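PDB 4F43: protelomerase from Agrobacterium tumefaciens, which generates and protects the hairpin DNA ends of the bacterium's linear chromosome, as a telomere resolvase. Local coordinates for residues I119-C131 with N247-P259. The protein carries 1 engineered substitution. Numbering follows the deposited sequence.
Sequences ITFENYRQVLKIC and NLFEDVWPKEELP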
ATOM      1  N   ILE A 119      -2.097 -19.640  -8.231  1.00 29.26           N
ATOM      2  CA  ILE A 119      -1.233 -19.480  -9.393  1.00 34.12           C
ATOM      3  C   ILE A 119       0.139 -20.087  -9.134  1.00 39.68           C
ATOM      4  O   ILE A 119       0.772 -19.804  -8.117  1.00 48.60           O
ATOM      5  CB  ILE A 119      -1.062 -17.996  -9.766  1.00 36.98           C
ATOM      6  CG1 ILE A 119      -2.406 -17.392 -10.174  1.00 35.71           C
ATOM      7  CG2 ILE A 119      -0.040 -17.834 -10.881  1.00 30.49           C
ATOM      8  CD1 ILE A 119      -2.325 -15.935 -10.563  1.00 37.48           C
ATOM      9  N   THR A 120       0.596 -20.923 -10.059  1.00 43.95           N
ATOM     10  CA  THR A 120       1.873 -21.603  -9.907  1.00 40.36           C
ATOM     11  C   THR A 120       3.032 -20.700 -10.316  1.00 33.88           C
ATOM     12  O   THR A 120       3.261 -20.459 -11.501  1.00 28.71           O
ATOM     13  CB  THR A 120       1.914 -22.895 -10.738  1.00 49.91           C
ATOM     14  OG1 THR A 120       0.610 -23.492 -10.757  1.00 53.45           O
ATOM     15  CG2 THR A 120       2.910 -23.878 -10.146  1.00 48.60           C
ATOM     16  N   PHE A 121       3.761 -20.203  -9.321  1.00 33.49           N
ATOM     17  CA  PHE A 121       4.896 -19.321  -9.558  1.00 37.46           C
ATOM     18  C   PHE A 121       6.136 -20.142  -9.888  1.00 46.47           C
ATOM     19  O   PHE A 121       7.026 -20.306  -9.054  1.00 43.06           O
ATOM     20  CB  PHE A 121       5.151 -18.454  -8.325  1.00 28.76           C
ATOM     21  CG  PHE A 121       5.644 -17.073  -8.646  1.00 33.35           C
ATOM     22  CD1 PHE A 121       5.195 -15.981  -7.922  1.00 29.33           C
ATOM     23  CD2 PHE A 121       6.555 -16.863  -9.668  1.00 38.89           C
ATOM     24  CE1 PHE A 121       5.643 -14.705  -8.211  1.00 30.45           C
ATOM     25  CE2 PHE A 121       7.012 -15.590  -9.962  1.00 35.08           C
ATOM     26  CZ  PHE A 121       6.555 -14.511  -9.234  1.00 31.90           C
ATOM     27  N   GLU A 122       6.187 -20.651 -11.114  1.00 51.16           N
ATOM     28  CA  GLU A 122       7.229 -21.590 -11.521  1.00 45.33           C
ATOM     29  C   GLU A 122       8.643 -21.008 -11.544  1.00 42.15           C
ATOM     30  O   GLU A 122       9.582 -21.631 -11.050  1.00 37.53           O
ATOM     31  CB  GLU A 122       6.880 -22.222 -12.870  1.00 41.32           C
ATOM     32  CG  GLU A 122       5.868 -23.349 -12.763  1.00 53.19           C
ATOM     33  CD  GLU A 122       4.878 -23.359 -13.910  1.00 64.77           C
ATOM     34  OE1 GLU A 122       4.845 -22.375 -14.679  1.00 74.92           O
ATOM     35  OE2 GLU A 122       4.131 -24.352 -14.038  1.00 59.60           O
ATOM     36  N   ASN A 123       8.791 -19.817 -12.113  1.00 36.00           N
ATOM     37  CA  ASN A 123      10.108 -19.202 -12.250  1.00 43.83           C
ATOM     38  C   ASN A 123      10.400 -18.180 -11.156  1.00 39.27           C
ATOM     39  O   ASN A 123      10.985 -17.129 -11.422  1.00 45.84           O
ATOM     40  CB  ASN A 123      10.240 -18.540 -13.623  1.00 46.95           C
ATOM     41  CG  ASN A 123       9.876 -19.475 -14.762  1.00 41.37           C
ATOM     42  OD1 ASN A 123      10.220 -20.657 -14.746  1.00 43.75           O
ATOM     43  ND2 ASN A 123       9.170 -18.948 -15.756  1.00 34.44           N
ATOM     44  N   TYR A 124      10.002 -18.487  -9.925  1.00 35.62           N
ATOM     45  CA  TYR A 124      10.145 -17.535  -8.825  1.00 36.95           C
ATOM     46  C   TYR A 124      11.595 -17.364  -8.371  1.00 36.55           C
ATOM     47  O   TYR A 124      11.988 -16.284  -7.923  1.00 42.14           O
ATOM     48  CB  TYR A 124       9.245 -17.918  -7.644  1.00 34.99           C
ATOM     49  CG  TYR A 124       9.785 -19.022  -6.761  1.00 31.48           C
ATOM     50  CD1 TYR A 124      10.465 -18.726  -5.587  1.00 32.46           C
ATOM     51  CD2 TYR A 124       9.603 -20.359  -7.093  1.00 33.16           C
ATOM     52  CE1 TYR A 124      10.957 -19.726  -4.773  1.00 33.66           C
ATOM     53  CE2 TYR A 124      10.093 -21.368  -6.285  1.00 33.29           C
ATOM     54  CZ  TYR A 124      10.767 -21.046  -5.126  1.00 33.57           C
ATOM     55  OH  TYR A 124      11.255 -22.046  -4.319  1.00 36.12           O
ATOM     56  N   ARG A 125      12.384 -18.429  -8.487  1.00 35.27           N
ATOM     57  CA  ARG A 125      13.799 -18.379  -8.129  1.00 47.65           C
ATOM     58  C   ARG A 125      14.534 -17.359  -8.991  1.00 46.10           C
ATOM     59  O   ARG A 125      15.405 -16.628  -8.512  1.00 34.32           O
ATOM     60  CB  ARG A 125      14.445 -19.757  -8.288  1.00 44.81           C
ATOM     61  CG  ARG A 125      13.905 -20.819  -7.344  1.00 49.81           C
ATOM     62  CD  ARG A 125      14.586 -22.159  -7.581  1.00 56.99           C
ATOM     63  NE  ARG A 125      14.199 -23.154  -6.584  1.00 56.68           N
ATOM     64  CZ  ARG A 125      14.836 -23.345  -5.434  1.00 55.21           C
ATOM     65  NH1 ARG A 125      15.895 -22.605  -5.132  1.00 54.50           N
ATOM     66  NH2 ARG A 125      14.415 -24.273  -4.585  1.00 56.67           N
ATOM     67  N   GLN A 126      14.168 -17.317 -10.267  1.00 56.33           N
ATOM     68  CA  GLN A 126      14.758 -16.376 -11.207  1.00 57.70           C
ATOM     69  C   GLN A 126      14.414 -14.944 -10.815  1.00 61.39           C
ATOM     70  O   GLN A 126      15.252 -14.054 -10.908  1.00 57.40           O
ATOM     71  CB  GLN A 126      14.274 -16.662 -12.628  1.00 59.40           C
ATOM     72  CG  GLN A 126      14.478 -18.101 -13.067  1.00 67.11           C
ATOM     73  CD  GLN A 126      14.230 -18.298 -14.549  1.00 75.83           C
ATOM     74  OE1 GLN A 126      14.565 -17.440 -15.366  1.00 79.71           O
ATOM     75  NE2 GLN A 126      13.635 -19.431 -14.904  1.00 76.06           N
ATOM     76  N   VAL A 127      13.179 -14.734 -10.372  1.00 51.49           N
ATOM     77  CA  VAL A 127      12.733 -13.417  -9.932  1.00 45.14           C
ATOM     78  C   VAL A 127      13.499 -12.974  -8.687  1.00 38.27           C
ATOM     79  O   VAL A 127      13.968 -11.833  -8.603  1.00 39.31           O
ATOM     80  CB  VAL A 127      11.220 -13.409  -9.628  1.00 38.02           C
ATOM     81  CG1 VAL A 127      10.799 -12.074  -9.032  1.00 44.86           C
ATOM     82  CG2 VAL A 127      10.422 -13.714 -10.885  1.00 21.45           C
ATOM     83  N   LEU A 128      13.620 -13.885  -7.725  1.00 28.76           N
ATOM     84  CA  LEU A 128      14.386 -13.626  -6.510  1.00 29.99           C
ATOM     85  C   LEU A 128      15.827 -13.259  -6.845  1.00 39.32           C
ATOM     86  O   LEU A 128      16.400 -12.334  -6.260  1.00 39.34           O
ATOM     87  CB  LEU A 128      14.358 -14.848  -5.589  1.00 29.72           C
ATOM     88  CG  LEU A 128      13.000 -15.211  -4.987  1.00 40.80           C
ATOM     89  CD1 LEU A 128      13.066 -16.553  -4.278  1.00 40.76           C
ATOM     90  CD2 LEU A 128      12.539 -14.121  -4.034  1.00 47.16           C
ATOM     91  N   LYS A 129      16.405 -13.988  -7.795  1.00 39.39           N
ATOM     92  CA  LYS A 129      17.761 -13.707  -8.250  1.00 43.95           C
ATOM     93  C   LYS A 129      17.846 -12.326  -8.894  1.00 40.88           C
ATOM     94  O   LYS A 129      18.823 -11.602  -8.702  1.00 42.77           O
ATOM     95  CB  LYS A 129      18.233 -14.777  -9.235  1.00 56.74           C
ATOM     96  CG  LYS A 129      19.649 -14.560  -9.742  1.00 59.52           C
ATOM     97  CD  LYS A 129      20.660 -14.656  -8.609  1.00 61.95           C
ATOM     98  CE  LYS A 129      21.996 -14.049  -9.009  1.00 69.64           C
ATOM     99  NZ  LYS A 129      22.498 -14.588 -10.304  1.00 77.16           N
ATOM    100  N   ILE A 130      16.816 -11.965  -9.655  1.00 31.73           N
ATOM    101  CA  ILE A 130      16.758 -10.657 -10.299  1.00 23.86           C
ATOM    102  C   ILE A 130      16.741  -9.542  -9.261  1.00 21.49           C
ATOM    103  O   ILE A 130      17.462  -8.554  -9.395  1.00 29.34           O
ATOM    104  CB  ILE A 130      15.530 -10.522 -11.228  1.00 26.95           C
ATOM    105  CG1 ILE A 130      15.691 -11.409 -12.462  1.00 25.68           C
ATOM    106  CG2 ILE A 130      15.345  -9.078 -11.670  1.00 24.57           C
ATOM    107  CD1 ILE A 130      14.499 -11.381 -13.393  1.00 24.66           C
ATOM    108  N   CYS A 131      15.925  -9.703  -8.224  1.00 21.81           N
ATOM    109  CA  CYS A 131      15.886  -8.727  -7.139  1.00 23.59           C
ATOM    110  C   CYS A 131      17.244  -8.632  -6.441  1.00 35.70           C
ATOM    111  O   CYS A 131      17.756  -7.535  -6.188  1.00 47.26           O
ATOM    112  CB  CYS A 131      14.790  -9.081  -6.132  1.00 20.79           C
ATOM    113  SG  CYS A 131      13.115  -9.026  -6.811  1.00 53.31           S
ATOM    114  N   ASN A 247       8.968  -4.203 -17.523  1.00 62.12           N
ATOM    115  CA  ASN A 247      10.067  -4.641 -18.377  1.00 59.48           C
ATOM    116  C   ASN A 247      10.980  -5.693 -17.750  1.00 55.44           C
ATOM    117  O   ASN A 247      11.498  -6.563 -18.450  1.00 60.33           O
ATOM    118  CB  ASN A 247      10.898  -3.439 -18.830  1.00 66.71           C
ATOM    119  CG  ASN A 247      10.096  -2.462 -19.667  1.00 71.41           C
ATOM    120  OD1 ASN A 247       9.186  -2.852 -20.398  1.00 71.49           O
ATOM    121  ND2 ASN A 247      10.431  -1.181 -19.561  1.00 70.39           N
ATOM    122  N   LEU A 248      11.178  -5.609 -16.437  1.00 52.61           N
ATOM    123  CA  LEU A 248      12.077  -6.527 -15.738  1.00 50.14           C
ATOM    124  C   LEU A 248      11.653  -7.988 -15.855  1.00 54.11           C
ATOM    125  O   LEU A 248      12.225  -8.750 -16.636  1.00 62.60           O
ATOM    126  CB  LEU A 248      12.205  -6.140 -14.262  1.00 45.34           C
ATOM    127  CG  LEU A 248      13.287  -5.115 -13.917  1.00 39.88           C
ATOM    128  CD1 LEU A 248      13.330  -4.872 -12.418  1.00 42.03           C
ATOM    129  CD2 LEU A 248      14.639  -5.584 -14.426  1.00 32.71           C
ATOM    130  N   PHE A 249      10.648  -8.373 -15.076  1.00 47.88           N
ATOM    131  CA  PHE A 249      10.190  -9.756 -15.041  1.00 41.04           C
ATOM    132  C   PHE A 249       9.212 -10.038 -16.179  1.00 39.03           C
ATOM    133  O   PHE A 249       8.120 -10.557 -15.955  1.00 41.64           O
ATOM    134  CB  PHE A 249       9.529 -10.057 -13.696  1.00 42.70           C
ATOM    135  CG  PHE A 249      10.167  -9.345 -12.536  1.00 38.99           C
ATOM    136  CD1 PHE A 249      11.296  -9.861 -11.924  1.00 34.62           C
ATOM    137  CD2 PHE A 249       9.636  -8.157 -12.057  1.00 31.98           C
ATOM    138  CE1 PHE A 249      11.884  -9.206 -10.857  1.00 22.04           C
ATOM    139  CE2 PHE A 249      10.218  -7.497 -10.992  1.00 29.53           C
ATOM    140  CZ  PHE A 249      11.343  -8.022 -10.391  1.00 22.90           C
ATOM    141  N   GLU A 250       9.619  -9.697 -17.397  1.00 48.75           N
ATOM    142  CA  GLU A 250       8.759  -9.815 -18.571  1.00 62.46           C
ATOM    143  C   GLU A 250       8.378 -11.257 -18.906  1.00 68.07           C
ATOM    144  O   GLU A 250       7.196 -11.587 -19.002  1.00 65.23           O
ATOM    145  CB  GLU A 250       9.431  -9.166 -19.783  1.00 71.39           C
ATOM    146  CG  GLU A 250       8.724  -9.438 -21.099  1.00 81.64           C
ATOM    147  CD  GLU A 250       8.100  -8.194 -21.694  1.00 87.07           C
ATOM    148  OE1 GLU A 250       8.638  -7.090 -21.466  1.00 89.03           O
ATOM    149  OE2 GLU A 250       7.069  -8.321 -22.388  1.00 88.11           O
ATOM    150  N   ASP A 251       9.384 -12.109 -19.083  1.00 75.53           N
ATOM    151  CA  ASP A 251       9.151 -13.475 -19.543  1.00 80.07           C
ATOM    152  C   ASP A 251       9.376 -14.535 -18.466  1.00 72.20           C
ATOM    153  O   ASP A 251       9.443 -15.725 -18.770  1.00 78.10           O
ATOM    154  CB  ASP A 251      10.020 -13.781 -20.767  1.00 90.66           C
ATOM    155  CG  ASP A 251       9.537 -13.070 -22.017  1.00 97.30           C
ATOM    156  OD1 ASP A 251       8.323 -13.125 -22.302  1.00100.66           O
ATOM    157  OD2 ASP A 251      10.371 -12.448 -22.709  1.00 97.27           O
ATOM    158  N   VAL A 252       9.486 -14.107 -17.213  1.00 59.42           N
ATOM    159  CA  VAL A 252       9.692 -15.045 -16.113  1.00 52.77           C
ATOM    160  C   VAL A 252       8.516 -15.045 -15.140  1.00 56.06           C
ATOM    161  O   VAL A 252       8.427 -15.899 -14.257  1.00 62.56           O
ATOM    162  CB  VAL A 252      10.991 -14.748 -15.342  1.00 51.89           C
ATOM    163  CG1 VAL A 252      12.187 -14.814 -16.279  1.00 49.03           C
ATOM    164  CG2 VAL A 252      10.910 -13.390 -14.665  1.00 56.23           C
ATOM    165  N   TRP A 253       7.616 -14.083 -15.310  1.00 55.05           N
ATOM    166  CA  TRP A 253       6.437 -13.976 -14.462  1.00 47.43           C
ATOM    167  C   TRP A 253       5.338 -14.884 -15.005  1.00 47.78           C
ATOM    168  O   TRP A 253       5.212 -15.037 -16.220  1.00 53.52           O
ATOM    169  CB  TRP A 253       5.954 -12.524 -14.418  1.00 42.65           C
ATOM    170  CG  TRP A 253       5.091 -12.198 -13.235  1.00 37.80           C
ATOM    171  CD1 TRP A 253       3.733 -12.319 -13.149  1.00 34.13           C
ATOM    172  CD2 TRP A 253       5.528 -11.689 -11.969  1.00 39.16           C
ATOM    173  NE1 TRP A 253       3.299 -11.922 -11.908  1.00 32.63           N
ATOM    174  CE2 TRP A 253       4.382 -11.531 -11.164  1.00 45.81           C
ATOM    175  CE3 TRP A 253       6.776 -11.353 -11.436  1.00 34.87           C
ATOM    176  CZ2 TRP A 253       4.446 -11.051  -9.859  1.00 45.38           C
ATOM    177  CZ3 TRP A 253       6.838 -10.878 -10.140  1.00 30.59           C
ATOM    178  CH2 TRP A 253       5.681 -10.731  -9.366  1.00 35.98           C
ATOM    179  N   PRO A 254       4.555 -15.504 -14.103  1.00 39.73           N
ATOM    180  CA  PRO A 254       3.421 -16.365 -14.456  1.00 37.55           C
ATOM    181  C   PRO A 254       2.530 -15.765 -15.542  1.00 35.02           C
ATOM    182  O   PRO A 254       2.197 -14.581 -15.491  1.00 37.86           O
ATOM    183  CB  PRO A 254       2.653 -16.465 -13.140  1.00 32.97           C
ATOM    184  CG  PRO A 254       3.723 -16.418 -12.108  1.00 22.63           C
ATOM    185  CD  PRO A 254       4.797 -15.502 -12.648  1.00 31.34           C
ATOM    186  N   LYS A 255       2.156 -16.592 -16.514  1.00 40.52           N
ATOM    187  CA  LYS A 255       1.386 -16.148 -17.673  1.00 59.59           C
ATOM    188  C   LYS A 255      -0.031 -15.707 -17.318  1.00 59.73           C
ATOM    189  O   LYS A 255      -0.703 -15.058 -18.119  1.00 55.14           O
ATOM    190  CB  LYS A 255       1.333 -17.261 -18.721  1.00 75.79           C
ATOM    191  CG  LYS A 255       0.772 -18.569 -18.187  1.00 83.15           C
ATOM    192  CD  LYS A 255       0.869 -19.684 -19.214  1.00 78.07           C
ATOM    193  CE  LYS A 255       0.369 -21.007 -18.648  1.00 68.79           C
ATOM    194  NZ  LYS A 255       0.508 -22.121 -19.628  1.00 64.49           N
ATOM    195  N   GLU A 256      -0.478 -16.056 -16.117  1.00 65.75           N
ATOM    196  CA  GLU A 256      -1.845 -15.771 -15.696  1.00 63.05           C
ATOM    197  C   GLU A 256      -2.062 -14.295 -15.367  1.00 57.96           C
ATOM    198  O   GLU A 256      -3.198 -13.852 -15.200  1.00 57.95           O
ATOM    199  CB  GLU A 256      -2.228 -16.635 -14.489  1.00 60.01           C
ATOM    200  CG  GLU A 256      -2.253 -18.136 -14.759  1.00 68.81           C
ATOM    201  CD  GLU A 256      -0.874 -18.771 -14.725  1.00 72.62           C
ATOM    202  OE1 GLU A 256       0.113 -18.042 -14.486  1.00 72.20           O
ATOM    203  OE2 GLU A 256      -0.779 -19.998 -14.934  1.00 73.28           O
ATOM    204  N   GLU A 257      -0.975 -13.536 -15.278  1.00 51.92           N
ATOM    205  CA  GLU A 257      -1.068 -12.129 -14.907  1.00 49.18           C
ATOM    206  C   GLU A 257       0.130 -11.320 -15.391  1.00 47.57           C
ATOM    207  O   GLU A 257       1.000 -11.832 -16.096  1.00 49.95           O
ATOM    208  CB  GLU A 257      -1.199 -11.995 -13.389  1.00 49.90           C
ATOM    209  CG  GLU A 257       0.013 -12.502 -12.628  1.00 50.08           C
ATOM    210  CD  GLU A 257      -0.159 -12.413 -11.126  1.00 45.93           C
ATOM    211  OE1 GLU A 257      -1.316 -12.374 -10.658  1.00 44.19           O
ATOM    212  OE2 GLU A 257       0.866 -12.377 -10.412  1.00 46.57           O
ATOM    213  N   LEU A 258       0.160 -10.048 -15.002  1.00 42.79           N
ATOM    214  CA  LEU A 258       1.256  -9.149 -15.345  1.00 45.43           C
ATOM    215  C   LEU A 258       2.056  -8.783 -14.101  1.00 39.93           C
ATOM    216  O   LEU A 258       1.507  -8.731 -13.000  1.00 44.68           O
ATOM    217  CB  LEU A 258       0.717  -7.883 -16.019  1.00 60.68           C
ATOM    218  CG  LEU A 258       0.656  -7.885 -17.548  1.00 70.04           C
ATOM    219  CD1 LEU A 258      -0.459  -6.977 -18.038  1.00 71.06           C
ATOM    220  CD2 LEU A 258       1.992  -7.448 -18.130  1.00 73.08           C
ATOM    221  N   PRO A 259       3.365  -8.541 -14.273  1.00 43.02           N
ATOM    222  CA  PRO A 259       4.248  -8.154 -13.167  1.00 44.53           C
ATOM    223  C   PRO A 259       3.830  -6.845 -12.502  1.00 39.39           C
ATOM    224  O   PRO A 259       3.780  -5.805 -13.158  1.00 41.63           O
ATOM    225  CB  PRO A 259       5.606  -7.981 -13.854  1.00 47.25           C
ATOM    226  CG  PRO A 259       5.536  -8.859 -15.048  1.00 49.74           C
ATOM    227  CD  PRO A 259       4.116  -8.766 -15.520  1.00 46.01           C
TER
HETATM  228  O   HOH W   1      -1.289 -22.266 -12.515  1.00 17.49           O
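Ile119 lies over the turn Pro254 to Glu257: its CG2 touches Pro254 CB at 3.8 Å and also lies against Glu256 OE1, while CD1 rests on Glu257 OE1, all van der Waals contacts. A water 2.9 Å from Thr120 OG1 donates a weak hydrogen bond to Glu256 OE2. The Phe121 ring meets two consecutive residues: Pro254 CD makes a CH-pi contact over one face of the Phe121 ring, 3.9 Å from its centroid, and the edge at CZ points onto the face of Trp253 in a T-shaped pair, centroids 4.9 Å apart and planes at 66°. The indole is fixed from its other end as well: Trp253 NE1 donates almost in the ring plane to the anti lone pair of Glu257 OE2 (2.9 Å), an oxygen also hydrogen-bonded to Tyr307 OH, and Pro259 backs the opposite face. Asn123 holds the N-cap position without a side-chain capping bond; its CB sits against Val252 O, to which ND2 gives a weak bond. One turn on, Val127 splits its branches: CG1, anti to the backbone N (chi1 174°), meets Phe249 CE1 at 3.6 Å, and CG2 meets Val252 CG2. Ile130 CG2 packs on the same Phe249 CE1, and Cys131 SG approaches that ring obliquely. Within the telomere resolvase catalytic domain, the contact thus packs helix 124-134 and strand 119-120, parallel to strand 307-308, against the chain following helix 230-248, while Leu264 and Leu267 of helix 263-276 touch Val127 and Phe121.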